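Long-range contacts in glucose-6-phosphate isomerase like protein (Thermus thermophilus, PDB 1WIW), which probably binds sugar phosphates and may interconvert glucose- or mannose-6-phosphate with fructose-6-phosphate: residues E62-L67 with R90-G95; Y168-R173 with E225-A230; A217-G222 with A242-T247. All blocks are in the same frame, centred on the assembly; numbering follows the deposited sequence.

Contact 1: E62-L67 with R90-G95; sequences EGTLFL and RVVRVG
Thr64-Leu67 and Arg90-Val94 run as neighbouring parallel strands, their local axes 4.6 Å apart and inclined by 24°. Thr64, Leu65, Phe66 and Leu67 pair in turn with Arg90, Val91, Val92 and Arg93. Five N-H...O=C bonds zigzag between them, each close to straight at the hydrogen; the first runs from Arg90 N to Gly63 O at 2.6 Å and the last from Val94 N to Leu67 O at 2.9 Å. Gly63 takes a backbone conformation in which a side chain would press on the preceding carbonyl.

On one face, Thr64 CG2 lies anti to its backbone N (chi1 of OG1 -57°), and this branch reaches Val92 CG2 at 3.6 Å. The same methyl lies over one face of the Phe66 ring, towards its rim. Phe66 and Val92 run side by side, pointing the same way, with ring atom CD1 3.8 Å from Val92 CB. Tyr35 meets Phe66 edge-to-face, and helix 110-121 covers this side.

Leu65, Leu67, Val91 and Arg93 occupy the other face. Here Leu67 CD2 slants across to Val91 CG1 at 4.2 Å.

Thr64 OG1 is bonded to Pro36 O. The charged ends of Arg90 and Arg93 are engaged by acidic residues outside the two strands, Glu33 and Glu101 for Arg90 and Glu69 for Arg93. The Thr64-Val92, Phe66-Val92 and Leu67-Val91 pairs all meet through carbon atoms, while backbone bonds satisfy the polar groups facing between the strands: this is the interior of the parallel sheet of the N-terminal sugar isomerase (SIS) domain.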
loop_
_atom_site.group_PDB
_atom_site.type_symbol
_atom_site.label_atom_id
_atom_site.label_comp_id
_atom_site.label_asym_id
_atom_site.label_seq_id
_atom_site.Cartn_x
_atom_site.Cartn_y
_atom_site.Cartn_z
ATOM N N GLU B 62 20.231 -14.363 -16.114
ATOM C CA GLU B 62 20.316 -14.786 -17.509
ATOM C C GLU B 62 19.022 -14.479 -18.263
ATOM O O GLU B 62 17.981 -14.226 -17.654
ATOM C CB GLU B 62 20.588 -16.291 -17.579
ATOM C CG GLU B 62 19.517 -17.130 -16.890
ATOM C CD GLU B 62 19.659 -18.620 -17.153
ATOM O OE1 GLU B 62 18.819 -19.396 -16.645
ATOM O OE2 GLU B 62 20.605 -19.017 -17.868
ATOM N N GLY B 63 19.093 -14.512 -19.590
ATOM C CA GLY B 63 17.916 -14.250 -20.399
ATOM C C GLY B 63 17.610 -12.780 -20.626
ATOM O O GLY B 63 18.475 -12.011 -21.052
ATOM N N THR B 64 16.373 -12.388 -20.342
ATOM C CA THR B 64 15.958 -11.006 -20.529
ATOM C C THR B 64 15.338 -10.415 -19.270
ATOM O O THR B 64 14.544 -11.061 -18.584
ATOM C CB THR B 64 14.919 -10.874 -21.664
ATOM O OG1 THR B 64 15.458 -11.402 -22.880
ATOM C CG2 THR B 64 14.548 -9.417 -21.878
ATOM N N LEU B 65 15.712 -9.176 -18.978
ATOM C CA LEU B 65 15.185 -8.462 -17.827
ATOM C C LEU B 65 14.447 -7.253 -18.384
ATOM O O LEU B 65 15.055 -6.373 -18.992
ATOM C CB LEU B 65 16.324 -8.018 -16.901
ATOM C CG LEU B 65 16.017 -7.196 -15.639
ATOM C CD1 LEU B 65 15.661 -5.773 -16.021
ATOM C CD2 LEU B 65 14.889 -7.844 -14.845
ATOM N N PHE B 66 13.131 -7.232 -18.205
ATOM C CA PHE B 66 12.327 -6.120 -18.685
ATOM C C PHE B 66 12.252 -5.049 -17.606
ATOM O O PHE B 66 11.710 -5.273 -16.524
ATOM C CB PHE B 66 10.923 -6.598 -19.049
ATOM C CG PHE B 66 10.888 -7.496 -20.248
ATOM C CD1 PHE B 66 11.147 -6.992 -21.518
ATOM C CD2 PHE B 66 10.609 -8.850 -20.108
ATOM C CE1 PHE B 66 11.134 -7.826 -22.635
ATOM C CE2 PHE B 66 10.594 -9.695 -21.218
ATOM C CZ PHE B 66 10.857 -9.181 -22.483
ATOM N N LEU B 67 12.815 -3.887 -17.911
ATOM C CA LEU B 67 12.829 -2.764 -16.981
ATOM C C LEU B 67 11.715 -1.817 -17.413
ATOM O O LEU B 67 11.876 -1.070 -18.371
ATOM C CB LEU B 67 14.189 -2.067 -17.065
ATOM C CG LEU B 67 14.808 -1.469 -15.803
ATOM C CD1 LEU B 67 14.837 -2.511 -14.695
ATOM C CD2 LEU B 67 16.222 -0.984 -16.122
ATOM N N ARG B 90 19.935 -9.866 -20.533
ATOM C CA ARG B 90 19.791 -8.765 -21.474
ATOM C C ARG B 90 18.754 -7.804 -20.910
ATOM O O ARG B 90 17.665 -8.219 -20.512
ATOM C CB ARG B 90 19.318 -9.280 -22.833
ATOM C CG ARG B 90 18.977 -8.173 -23.814
ATOM C CD ARG B 90 18.269 -8.714 -25.041
ATOM N NE ARG B 90 17.785 -7.634 -25.896
ATOM C CZ ARG B 90 17.051 -7.818 -26.988
ATOM N NH1 ARG B 90 16.712 -9.043 -27.363
ATOM N NH2 ARG B 90 16.654 -6.775 -27.706
ATOM N N VAL B 91 19.091 -6.520 -20.876
ATOM C CA VAL B 91 18.175 -5.517 -20.350
ATOM C C VAL B 91 17.365 -4.845 -21.450
ATOM O O VAL B 91 17.920 -4.335 -22.424
ATOM C CB VAL B 91 18.934 -4.423 -19.568
ATOM C CG1 VAL B 91 17.953 -3.392 -19.028
ATOM C CG2 VAL B 91 19.724 -5.051 -18.433
ATOM N N VAL B 92 16.044 -4.858 -21.291
ATOM C CA VAL B 92 15.152 -4.226 -22.251
ATOM C C VAL B 92 14.352 -3.150 -21.529
ATOM O O VAL B 92 13.494 -3.449 -20.699
ATOM C CB VAL B 92 14.179 -5.239 -22.884
ATOM C CG1 VAL B 92 13.210 -4.513 -23.804
ATOM C CG2 VAL B 92 14.957 -6.284 -23.671
ATOM N N ARG B 93 14.651 -1.895 -21.853
ATOM C CA ARG B 93 13.994 -0.750 -21.242
ATOM C C ARG B 93 12.704 -0.385 -21.961
ATOM O O ARG B 93 12.702 -0.108 -23.161
ATOM C CB ARG B 93 14.934 0.455 -21.255
ATOM C CG ARG B 93 16.243 0.253 -20.506
ATOM C CD ARG B 93 17.157 1.449 -20.724
ATOM N NE ARG B 93 16.539 2.686 -20.256
ATOM C CZ ARG B 93 16.921 3.904 -20.628
ATOM N NH1 ARG B 93 17.925 4.057 -21.482
ATOM N NH2 ARG B 93 16.297 4.970 -20.147
ATOM N N VAL B 94 11.611 -0.382 -21.207
ATOM C CA VAL B 94 10.294 -0.050 -21.732
ATOM C C VAL B 94 9.742 1.113 -20.910
ATOM O O VAL B 94 9.544 0.978 -19.703
ATOM C CB VAL B 94 9.337 -1.256 -21.604
ATOM C CG1 VAL B 94 8.010 -0.936 -22.239
ATOM C CG2 VAL B 94 9.956 -2.482 -22.248
ATOM N N GLY B 95 9.502 2.252 -21.558
ATOM C CA GLY B 95 8.985 3.403 -20.836
ATOM C C GLY B 95 8.678 4.608 -21.703
ATOM O O GLY B 95 8.426 4.471 -22.898
#

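Contact 2: Y168-R173 with E225-A230; sequences YSPLFR and EEAALA
The Tyr168 ring meets helix 225-234 along its edge, where Glu226 O lies in the ring plane, 3.9 Å from CE1. Arg173 CZ also lies at the edge, in plane, and Tyr168 CE2 in turn stands over one face of the Arg173 guanidinium. One face of the phenol is covered by Pro170 CG, 3.3 Å above the plane and displaced towards the rim. Phe202 adds an edge-to-face contact from helix 198-204.

Tyr168 CG stands anti to the backbone N (chi1 -179°), on a CB that already points at the helix. Ala230 CB approaches the ring obliquely, 3.6 Å from CE1. The hydroxyl OH packs against Glu226 CB, also at 3.6 Å; the two side chains cross at about a right angle, ring and carboxylate planes 86° apart.

Pro170 belongs to a type I turn from Ser169 to Phe172, and its CG touches Ala227 CB at 4.1 Å. A water donates to Pro170 O at 2.8 Å and to Glu226 OE2 at 3.0 Å, satisfying both.

Arg173 NH2 and Glu226 OE1 are 6.2 Å apart, too far for an ion pair; Arg173 instead binds Glu176 and the carbonyls of Pro195 and Pro196. Glu226 also packs on Gly75 of the second subunit. Apolar contacts, the Tyr168 OH-Glu226 packing and one water bridge thus seat the start of helix 225-234 of the C-terminal SIS domain on the end of strand 164-168 and the turn that follows it.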
loop_
_atom_site.group_PDB
_atom_site.type_symbol
_atom_site.label_atom_id
_atom_site.label_comp_id
_atom_site.label_asym_id
_atom_site.label_seq_id
_atom_site.Cartn_x
_atom_site.Cartn_y
_atom_site.Cartn_z
ATOM N N TYR B 168 -10.833 -2.240 -1.428
ATOM C CA TYR B 168 -10.324 -3.506 -0.899
ATOM C C TYR B 168 -10.454 -4.579 -1.989
ATOM O O TYR B 168 -11.557 -4.871 -2.450
ATOM C CB TYR B 168 -11.122 -3.920 0.341
ATOM C CG TYR B 168 -10.659 -5.217 0.973
ATOM C CD1 TYR B 168 -11.582 -6.167 1.412
ATOM C CD2 TYR B 168 -9.300 -5.507 1.112
ATOM C CE1 TYR B 168 -11.163 -7.379 1.971
ATOM C CE2 TYR B 168 -8.873 -6.713 1.668
ATOM C CZ TYR B 168 -9.811 -7.644 2.092
ATOM O OH TYR B 168 -9.394 -8.850 2.612
ATOM N N SER B 169 -9.321 -5.147 -2.403
ATOM C CA SER B 169 -9.293 -6.167 -3.450
ATOM C C SER B 169 -8.575 -7.441 -3.013
ATOM O O SER B 169 -7.394 -7.638 -3.306
ATOM C CB SER B 169 -8.610 -5.616 -4.702
ATOM O OG SER B 169 -7.277 -5.210 -4.421
ATOM N N PRO B 170 -9.292 -8.332 -2.318
ATOM C CA PRO B 170 -8.779 -9.610 -1.812
ATOM C C PRO B 170 -8.148 -10.512 -2.880
ATOM O O PRO B 170 -7.122 -11.142 -2.632
ATOM C CB PRO B 170 -10.020 -10.264 -1.199
ATOM C CG PRO B 170 -10.872 -9.114 -0.813
ATOM C CD PRO B 170 -10.715 -8.168 -1.975
ATOM N N LEU B 171 -8.769 -10.581 -4.058
ATOM C CA LEU B 171 -8.259 -11.438 -5.128
ATOM C C LEU B 171 -6.822 -11.091 -5.498
ATOM O O LEU B 171 -6.075 -11.943 -5.976
ATOM C CB LEU B 171 -9.154 -11.358 -6.372
ATOM C CG LEU B 171 -8.965 -10.227 -7.385
ATOM C CD1 LEU B 171 -9.702 -10.577 -8.684
ATOM C CD2 LEU B 171 -9.472 -8.915 -6.804
ATOM N N PHE B 172 -6.443 -9.837 -5.278
ATOM C CA PHE B 172 -5.093 -9.368 -5.568
ATOM C C PHE B 172 -4.957 -8.007 -4.894
ATOM O O PHE B 172 -5.435 -6.993 -5.414
ATOM C CB PHE B 172 -4.889 -9.236 -7.077
ATOM C CG PHE B 172 -3.460 -9.023 -7.475
ATOM C CD1 PHE B 172 -3.088 -7.896 -8.190
ATOM C CD2 PHE B 172 -2.487 -9.961 -7.148
ATOM C CE1 PHE B 172 -1.767 -7.703 -8.579
ATOM C CE2 PHE B 172 -1.162 -9.778 -7.531
ATOM C CZ PHE B 172 -0.802 -8.642 -8.250
ATOM N N ARG B 173 -4.309 -7.993 -3.731
ATOM C CA ARG B 173 -4.155 -6.770 -2.951
ATOM C C ARG B 173 -3.541 -5.577 -3.682
ATOM O O ARG B 173 -3.952 -4.439 -3.455
ATOM C CB ARG B 173 -3.371 -7.065 -1.664
ATOM C CG ARG B 173 -4.076 -8.037 -0.708
ATOM C CD ARG B 173 -5.457 -7.535 -0.286
ATOM N NE ARG B 173 -5.390 -6.205 0.312
ATOM C CZ ARG B 173 -5.007 -5.954 1.560
ATOM N NH1 ARG B 173 -4.971 -4.701 2.001
ATOM N NH2 ARG B 173 -4.687 -6.954 2.378
ATOM N N GLU B 225 -13.679 -15.249 -0.213
ATOM C CA GLU B 225 -14.229 -15.425 1.124
ATOM C C GLU B 225 -13.929 -14.213 2.005
ATOM O O GLU B 225 -14.755 -13.822 2.834
ATOM C CB GLU B 225 -13.655 -16.691 1.759
ATOM C CG GLU B 225 -14.262 -17.054 3.103
ATOM C CD GLU B 225 -13.726 -18.369 3.641
ATOM O OE1 GLU B 225 -14.103 -18.751 4.770
ATOM O OE2 GLU B 225 -12.928 -19.022 2.932
ATOM N N GLU B 226 -12.755 -13.617 1.826
ATOM C CA GLU B 226 -12.386 -12.450 2.619
ATOM C C GLU B 226 -13.266 -11.248 2.268
ATOM O O GLU B 226 -13.479 -10.358 3.092
ATOM C CB GLU B 226 -10.913 -12.104 2.398
ATOM C CG GLU B 226 -9.965 -13.237 2.743
ATOM C CD GLU B 226 -8.515 -12.880 2.483
ATOM O OE1 GLU B 226 -7.906 -12.201 3.337
ATOM O OE2 GLU B 226 -7.987 -13.271 1.418
ATOM N N ALA B 227 -13.777 -11.226 1.040
ATOM C CA ALA B 227 -14.640 -10.135 0.599
ATOM C C ALA B 227 -15.978 -10.220 1.340
ATOM O O ALA B 227 -16.523 -9.208 1.782
ATOM C CB ALA B 227 -14.860 -10.214 -0.913
ATOM N N ALA B 228 -16.494 -11.436 1.484
ATOM C CA ALA B 228 -17.756 -11.648 2.179
ATOM C C ALA B 228 -17.623 -11.281 3.656
ATOM O O ALA B 228 -18.529 -10.689 4.241
ATOM C CB ALA B 228 -18.192 -13.098 2.037
ATOM N N LEU B 229 -16.491 -11.648 4.250
ATOM C CA LEU B 229 -16.221 -11.348 5.653
ATOM C C LEU B 229 -16.104 -9.837 5.782
ATOM O O LEU B 229 -16.641 -9.235 6.713
ATOM C CB LEU B 229 -14.914 -12.016 6.094
ATOM C CG LEU B 229 -14.908 -13.547 6.050
ATOM C CD1 LEU B 229 -13.495 -14.086 6.242
ATOM C CD2 LEU B 229 -15.848 -14.076 7.131
ATOM N N ALA B 230 -15.408 -9.231 4.824
ATOM C CA ALA B 230 -15.220 -7.787 4.803
ATOM C C ALA B 230 -16.574 -7.088 4.798
ATOM O O ALA B 230 -16.778 -6.098 5.502
ATOM C CB ALA B 230 -14.419 -7.385 3.568
HETATM O O HOH W 1 -6.230 -11.267 0.032
#

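Contact 3: A217-G222 with A242-T247; sequences AAVLLG and AEVPAT
Val219 and Val244 meet through single methyl branches, Val219 CG1 to Val244 CG2 at 3.6 Å, although they are two residues out of step, Val219 pairing with Ala242 and Val244 with Leu221. The torsions account for this. Val219 CG1 lies anti to its own N (chi1 -178°), whereas the branch Val244 offers, CG2, is anti to its carbonyl carbon. The same Val244 CG2 receives Leu221 CD2 at 3.9 Å, so one methyl serves two residues of strand 217-221. Leu221 and Val244 lie side by side, pointing the same way; with chi1 -61° and chi2 167°, Leu221 brings its end nearer the neighbouring strand than its CB direction suggests.

On the opposite face Leu220 CB and CG sit near Ala242 O, while CD1 is only loosely placed against Glu243 CG. The Glu243 carboxylate forms a salt bridge with Lys231. Past the paired region, Ala246 CB touches Gly222 CA at 4.2 Å; Gly222 has a backbone conformation that would jam a side chain against the preceding carbonyl.

Four backbone hydrogen bonds of 2.8-2.9 Å hold the parallel strands together, from Ala242 N to Ala218 O through Gly222 N to Val244 O.

These strands are joined by helix 225-234 in a beta-alpha-beta unit. That helix packs on the face bearing Ala218 and Leu220, through Leu234 and Lys231. Helix 251-272 covers Val219, Leu221 and Val244 with Met262 and Leu258, helix 152-160 contributes Leu156 and Leu160, and strand 164-168 pairs with the far edge of strand 216-221.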
loop_
_atom_site.group_PDB
_atom_site.type_symbol
_atom_site.label_atom_id
_atom_site.label_comp_id
_atom_site.label_asym_id
_atom_site.label_seq_id
_atom_site.Cartn_x
_atom_site.Cartn_y
_atom_site.Cartn_z
ATOM N N ALA B 217 -16.768 5.257 1.878
ATOM C CA ALA B 217 -17.517 4.478 0.903
ATOM C C ALA B 217 -16.655 3.245 0.652
ATOM O O ALA B 217 -15.633 3.315 -0.035
ATOM C CB ALA B 217 -17.699 5.266 -0.389
ATOM N N ALA B 218 -17.047 2.120 1.232
ATOM C CA ALA B 218 -16.287 0.896 1.046
ATOM C C ALA B 218 -16.553 0.347 -0.348
ATOM O O ALA B 218 -17.703 0.273 -0.785
ATOM C CB ALA B 218 -16.673 -0.126 2.099
ATOM N N VAL B 219 -15.486 -0.016 -1.050
ATOM C CA VAL B 219 -15.624 -0.570 -2.394
ATOM C C VAL B 219 -14.905 -1.906 -2.425
ATOM O O VAL B 219 -13.677 -1.956 -2.487
ATOM C CB VAL B 219 -15.008 0.361 -3.460
ATOM C CG1 VAL B 219 -15.227 -0.221 -4.845
ATOM C CG2 VAL B 219 -15.632 1.743 -3.367
ATOM N N LEU B 220 -15.671 -2.990 -2.360
ATOM C CA LEU B 220 -15.083 -4.324 -2.373
ATOM C C LEU B 220 -14.908 -4.766 -3.824
ATOM O O LEU B 220 -15.878 -4.941 -4.555
ATOM C CB LEU B 220 -15.979 -5.300 -1.605
ATOM C CG LEU B 220 -16.390 -4.812 -0.209
ATOM C CD1 LEU B 220 -17.227 -5.869 0.490
ATOM C CD2 LEU B 220 -15.150 -4.485 0.616
ATOM N N LEU B 221 -13.657 -4.929 -4.230
ATOM C CA LEU B 221 -13.332 -5.315 -5.594
ATOM C C LEU B 221 -13.159 -6.819 -5.807
ATOM O O LEU B 221 -12.189 -7.413 -5.337
ATOM C CB LEU B 221 -12.048 -4.591 -6.027
ATOM C CG LEU B 221 -12.133 -3.065 -6.022
ATOM C CD1 LEU B 221 -10.746 -2.461 -6.145
ATOM C CD2 LEU B 221 -13.028 -2.624 -7.169
ATOM N N GLY B 222 -14.101 -7.431 -6.513
ATOM C CA GLY B 222 -13.984 -8.851 -6.806
ATOM C C GLY B 222 -14.499 -9.853 -5.784
ATOM O O GLY B 222 -14.898 -9.486 -4.683
ATOM N N ALA B 242 -20.138 -0.723 -1.619
ATOM C CA ALA B 242 -20.368 -1.222 -2.969
ATOM C C ALA B 242 -19.567 -2.494 -3.236
ATOM O O ALA B 242 -18.392 -2.584 -2.883
ATOM C CB ALA B 242 -19.988 -0.155 -3.988
ATOM N N GLU B 243 -20.211 -3.481 -3.844
ATOM C CA GLU B 243 -19.536 -4.727 -4.194
ATOM C C GLU B 243 -19.374 -4.695 -5.709
ATOM O O GLU B 243 -20.360 -4.727 -6.438
ATOM C CB GLU B 243 -20.379 -5.940 -3.790
ATOM C CG GLU B 243 -20.707 -6.006 -2.306
ATOM C CD GLU B 243 -21.615 -7.175 -1.964
ATOM O OE1 GLU B 243 -21.169 -8.336 -2.086
ATOM O OE2 GLU B 243 -22.777 -6.931 -1.582
ATOM N N VAL B 244 -18.134 -4.609 -6.183
ATOM C CA VAL B 244 -17.890 -4.562 -7.621
ATOM C C VAL B 244 -17.563 -5.953 -8.145
ATOM O O VAL B 244 -16.561 -6.553 -7.757
ATOM C CB VAL B 244 -16.712 -3.617 -7.973
ATOM C CG1 VAL B 244 -16.606 -3.466 -9.489
ATOM C CG2 VAL B 244 -16.903 -2.260 -7.301
ATOM N N PRO B 245 -18.409 -6.488 -9.036
ATOM C CA PRO B 245 -18.150 -7.822 -9.580
ATOM C C PRO B 245 -17.020 -7.774 -10.605
ATOM O O PRO B 245 -16.829 -6.762 -11.278
ATOM C CB PRO B 245 -19.493 -8.205 -10.197
ATOM C CG PRO B 245 -20.005 -6.898 -10.688
ATOM C CD PRO B 245 -19.688 -5.952 -9.539
ATOM N N ALA B 246 -16.271 -8.864 -10.717
ATOM C CA ALA B 246 -15.160 -8.919 -11.653
ATOM C C ALA B 246 -15.442 -9.808 -12.852
ATOM O O ALA B 246 -15.601 -11.025 -12.718
ATOM C CB ALA B 246 -13.909 -9.403 -10.947
ATOM N N THR B 247 -15.498 -9.189 -14.025
ATOM C CA THR B 247 -15.728 -9.905 -15.268
ATOM C C THR B 247 -14.436 -10.639 -15.627
ATOM O O THR B 247 -13.345 -10.165 -15.305
ATOM C CB THR B 247 -16.083 -8.915 -16.393
ATOM O OG1 THR B 247 -17.268 -8.199 -16.026
ATOM C CG2 THR B 247 -16.318 -9.649 -17.718
#

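How the contacts relate
Contact 1 comes first along the chain and lies in the parallel sheet of the N-terminal SIS domain; contacts 2 and 3 belong to the C-terminal SIS domain. The centre of contact 1 lies about 33 Å from that of contact 2 and about 35 Å from that of contact 3, and it touches neither. Contacts 2 and 3 have centres about 9 Å apart, and their segments interleave along the chain (168-173, 217-222, 225-230, 242-247). Strand 164-168 pairs with strand 216-221 at Tyr168, and helix 225-234 connects strands 216-221 and 240-244, making one continuous parallel unit. Each domain is built on its own parallel sheet, consistent with the double-SIS architecture of the family.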